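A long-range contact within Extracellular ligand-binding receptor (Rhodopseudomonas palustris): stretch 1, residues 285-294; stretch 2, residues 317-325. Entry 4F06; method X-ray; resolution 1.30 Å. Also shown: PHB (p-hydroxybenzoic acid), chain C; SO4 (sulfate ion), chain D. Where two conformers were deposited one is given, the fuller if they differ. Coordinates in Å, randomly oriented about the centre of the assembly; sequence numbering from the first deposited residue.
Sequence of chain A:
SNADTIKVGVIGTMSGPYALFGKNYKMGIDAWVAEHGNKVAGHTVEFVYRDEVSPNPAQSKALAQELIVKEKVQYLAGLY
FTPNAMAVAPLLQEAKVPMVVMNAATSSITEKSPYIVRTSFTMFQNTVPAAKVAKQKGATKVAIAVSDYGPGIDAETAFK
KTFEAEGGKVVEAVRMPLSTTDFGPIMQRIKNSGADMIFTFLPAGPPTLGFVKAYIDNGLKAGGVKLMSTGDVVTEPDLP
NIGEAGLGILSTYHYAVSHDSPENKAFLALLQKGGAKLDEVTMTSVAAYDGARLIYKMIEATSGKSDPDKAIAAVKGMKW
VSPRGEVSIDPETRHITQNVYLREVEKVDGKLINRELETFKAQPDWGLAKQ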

# COMPACT_ATOMS: atom_id res chain seq x y z
N SER A 285 6.41 -0.03 5.45
CA SER A 285 7.42 0.75 6.19
C SER A 285 7.59 2.17 5.68
O SER A 285 7.73 3.08 6.48
N VAL A 286 7.57 2.35 4.34
CA VAL A 286 7.76 3.68 3.83
C VAL A 286 6.50 4.52 4.08
O VAL A 286 6.57 5.72 4.37
N ALA A 287 5.33 3.88 4.00
CA ALA A 287 4.08 4.63 4.30
C ALA A 287 4.10 5.06 5.76
O ALA A 287 3.59 6.14 6.08
N ALA A 288 4.66 4.23 6.64
CA ALA A 288 4.75 4.59 8.06
C ALA A 288 5.78 5.69 8.32
O ALA A 288 5.52 6.58 9.14
N TYR A 289 6.91 5.61 7.63
CA TYR A 289 7.95 6.64 7.78
C TYR A 289 7.38 8.00 7.35
O TYR A 289 7.52 9.00 8.07
N ASP A 290 6.74 8.06 6.17
CA ASP A 290 6.13 9.29 5.68
C ASP A 290 4.92 9.70 6.55
O ASP A 290 4.64 10.91 6.71
N GLY A 291 4.16 8.72 7.08
CA GLY A 291 3.05 9.06 7.94
C GLY A 291 3.55 9.69 9.24
O GLY A 291 2.93 10.66 9.75
N ALA A 292 4.68 9.20 9.77
CA ALA A 292 5.25 9.83 10.97
C ALA A 292 5.69 11.27 10.67
O ALA A 292 5.47 12.16 11.51
N ARG A 293 6.26 11.52 9.47
CA ARG A 293 6.58 12.90 9.07
C ARG A 293 5.34 13.79 9.17
O ARG A 293 5.38 14.91 9.72
N LEU A 294 4.22 13.30 8.62
CA LEU A 294 2.99 14.13 8.64
C LEU A 294 2.50 14.36 10.06
O LEU A 294 2.02 15.45 10.40
N GLY A 317 -1.12 19.93 0.65
CA GLY A 317 -0.18 20.64 -0.21
C GLY A 317 1.27 20.43 0.10
O GLY A 317 2.11 20.91 -0.64
N MSE A 318 1.59 19.72 1.18
CA MSE A 318 2.97 19.51 1.56
C MSE A 318 3.66 18.71 0.47
O MSE A 318 3.09 17.75 -0.04
N LYS A 319 4.88 19.11 0.12
CA LYS A 319 5.72 18.41 -0.88
C LYS A 319 7.05 18.05 -0.23
O LYS A 319 7.62 18.86 0.51
N TRP A 320 7.56 16.84 -0.50
CA TRP A 320 8.87 16.46 0.04
C TRP A 320 9.43 15.31 -0.76
O TRP A 320 8.77 14.78 -1.66
N VAL A 321 10.68 14.94 -0.47
CA VAL A 321 11.30 13.78 -1.08
C VAL A 321 11.23 12.59 -0.11
O VAL A 321 11.83 12.62 0.96
N SER A 322 10.37 11.63 -0.44
CA SER A 322 10.23 10.38 0.31
C SER A 322 11.34 9.42 -0.11
O SER A 322 11.87 9.54 -1.21
N PRO A 323 11.61 8.39 0.69
CA PRO A 323 12.47 7.30 0.20
C PRO A 323 11.95 6.73 -1.13
O PRO A 323 12.74 6.21 -1.93
N ARG A 324 10.63 6.82 -1.38
CA ARG A 324 10.07 6.24 -2.63
C ARG A 324 10.25 7.10 -3.87
O ARG A 324 10.02 6.61 -5.00
N GLY A 325 10.55 8.41 -3.70
CA GLY A 325 10.51 9.40 -4.79
C GLY A 325 9.90 10.70 -4.27
O GLY A 325 9.49 10.79 -3.11

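Stretch 1 is a helix, and the strand of stretch 2 runs roughly antiparallel to it, at 145°, with the axes 10.3 Å apart at their closest. The helix turns one side to its partner, and Val 286, Tyr 289, Asp 290 and Arg 293 all direct their CA-to-CB bonds toward it.

Ser 285 has no contact here. Val 286, with chi1 in p, supplies a compact branched surface: its CG2 lies 3.8 Å from Pro 323 CB, while its CG1 sits over one face of the Arg 324 guanidinium, 4.0 Å from NH2. Ala 287 points its methyl away, and its CA lies 3.8 Å from Arg 324 NH2. Ala 288 also points away and makes no contact.

Tyr 289, in t, brings its ring against the proline, with CD2 4.1 Å from Pro 323 CG. Its phenol reaches past this apolar patch, and OH donates a hydrogen bond to sulfate O1 at 2.7 Å.

Asp 290 (m) is the polar centre of the contact. A buried carboxylate needs partners, and stretch 2 provides three. Trp 320 NE1 donates to Asp 290 OD1 at 2.9 Å, nearly straight at 169°, and the carboxylate oxygen lies at the edge of the indole. Ser 322 OG donates to Asp 290 OD2 at 2.6 Å, and Arg 324 NH2 reaches the same OD2 at 2.8 Å in a salt bridge that balances the charge. Ser 322 OG in turn accepts from Arg 324 N and Arg 324 NE, both at 3.1 Å, so the Ser 322 hydroxyl ties the carboxylate to the arginine, within the type I turn from Ser 322 to Gly 325.

Gly 291 has no side chain, and a CB there would point away from stretch 2; Ala 292 is out of reach. Arg 293 (t, t, m) lays its aliphatic portion on the Trp 320 indole: CD stands 3.6 Å from the centroid of the five-membered ring, 8° off its normal, a CH-pi contact. Arg 293 NE follows over the same face, 3.4 Å from Trp 320 CD1, and the rest of the guanidinium extends beyond the ring. Beyond it, Arg 293 NH1 comes within 3.4 Å of PHB C3, and Arg 293 NH2 lies 2.2 Å from sulfate O4, too close for an ordinary contact; Arg 293 was deposited in two conformers, of which one is given.

Leu 294 (m, t) sets out sideways, but its end comes nearer. Its CD2 lies 3.9 Å from Trp 320 CH2 and only 3.1 Å from CE of Met 318, a selenomethionine; both residues have alternative conformers. The long, flexible Met 318 side chain also touches Arg 293 CD through CE, at 3.7 Å, completing the apolar end of the contact.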

# COMPACT_ATOMS: atom_id res chain seq x y z
CB SER A 285 8.78 0.02 6.25
OG SER A 285 9.39 -0.01 4.98
CB VAL A 286 8.22 3.69 2.36
CG1 VAL A 286 7.11 3.36 1.35
CG2 VAL A 286 8.82 5.09 2.03
CB ALA A 287 2.87 3.76 4.01
CB ALA A 288 5.02 3.33 8.91
CB TYR A 289 9.13 6.22 6.89
CG TYR A 289 10.37 7.09 7.01
CD1 TYR A 289 11.34 6.86 8.01
CD2 TYR A 289 10.58 8.16 6.13
CE1 TYR A 289 12.48 7.64 8.11
CE2 TYR A 289 11.73 8.94 6.23
CZ TYR A 289 12.66 8.70 7.23
OH TYR A 289 13.79 9.49 7.39
CB ASP A 290 5.77 9.17 4.21
CG ASP A 290 7.02 9.20 3.34
OD1 ASP A 290 7.91 10.05 3.57
OD2 ASP A 290 7.09 8.38 2.41
CB ALA A 292 6.42 9.01 11.49
CB ARG A 293 7.12 12.93 7.63
CG ARG A 293 7.44 14.35 7.17
CD ARG A 293 7.86 14.46 5.71
NE ARG A 293 9.16 13.83 5.50
CZ ARG A 293 10.34 14.43 5.57
NH1 ARG A 293 10.45 15.73 5.81
NH2 ARG A 293 11.42 13.70 5.35
CB LEU A 294 1.87 13.50 7.81
CG LEU A 294 2.18 13.36 6.32
CD1 LEU A 294 0.94 13.00 5.56
CD2 LEU A 294 2.75 14.65 5.74
CB MSE A 318 3.02 18.69 2.85
CG MSE A 318 4.24 18.88 3.66
SE MSE A 318 3.74 18.16 5.45
CE MSE A 318 4.99 16.76 5.15
CB LYS A 319 5.99 19.32 -2.06
CG LYS A 319 4.79 19.85 -2.81
CD LYS A 319 5.16 20.72 -4.02
CE LYS A 319 3.88 21.26 -4.65
NZ LYS A 319 4.11 21.79 -6.02
CB TRP A 320 8.78 16.15 1.56
CG TRP A 320 8.05 14.84 1.88
CD1 TRP A 320 8.62 13.61 2.19
CD2 TRP A 320 6.60 14.63 1.94
NE1 TRP A 320 7.64 12.68 2.48
CE2 TRP A 320 6.39 13.24 2.31
CE3 TRP A 320 5.46 15.44 1.69
CZ2 TRP A 320 5.11 12.70 2.44
CZ3 TRP A 320 4.19 14.87 1.83
CH2 TRP A 320 4.03 13.52 2.19
CB VAL A 321 12.75 14.01 -1.53
CG1 VAL A 321 13.25 12.81 -2.33
CG2 VAL A 321 12.89 15.31 -2.36
CB SER A 322 8.84 9.82 -0.06
OG SER A 322 8.67 8.48 0.40
CB PRO A 323 12.39 6.26 1.32
CG PRO A 323 12.22 7.13 2.55
CD PRO A 323 11.27 8.22 2.12
CB ARG A 324 8.57 5.95 -2.44
CG ARG A 324 7.68 7.21 -2.56
CD ARG A 324 6.24 6.94 -2.10
NE ARG A 324 6.15 7.01 -0.64
CZ ARG A 324 5.03 6.72 0.04
NH1 ARG A 324 3.95 6.27 -0.62
NH2 ARG A 324 5.03 6.82 1.38
C1' PHB C . 9.81 17.28 12.54
O1' PHB C . 9.22 17.84 13.54
O2' PHB C . 10.86 16.61 12.59
C1 PHB C . 9.29 17.50 11.19
C2 PHB C . 9.98 16.91 10.10
C3 PHB C . 9.53 17.13 8.82
C4 PHB C . 8.38 17.89 8.63
C5 PHB C . 7.67 18.44 9.72
C6 PHB C . 8.13 18.26 11.04
O4 PHB C . 7.96 18.07 7.34
S SO4 D . 14.45 12.93 5.87
O1 SO4 D . 13.63 12.05 6.70
O2 SO4 D . 15.14 13.86 6.77
O3 SO4 D . 15.42 12.14 5.10
O4 SO4 D . 13.64 13.83 5.01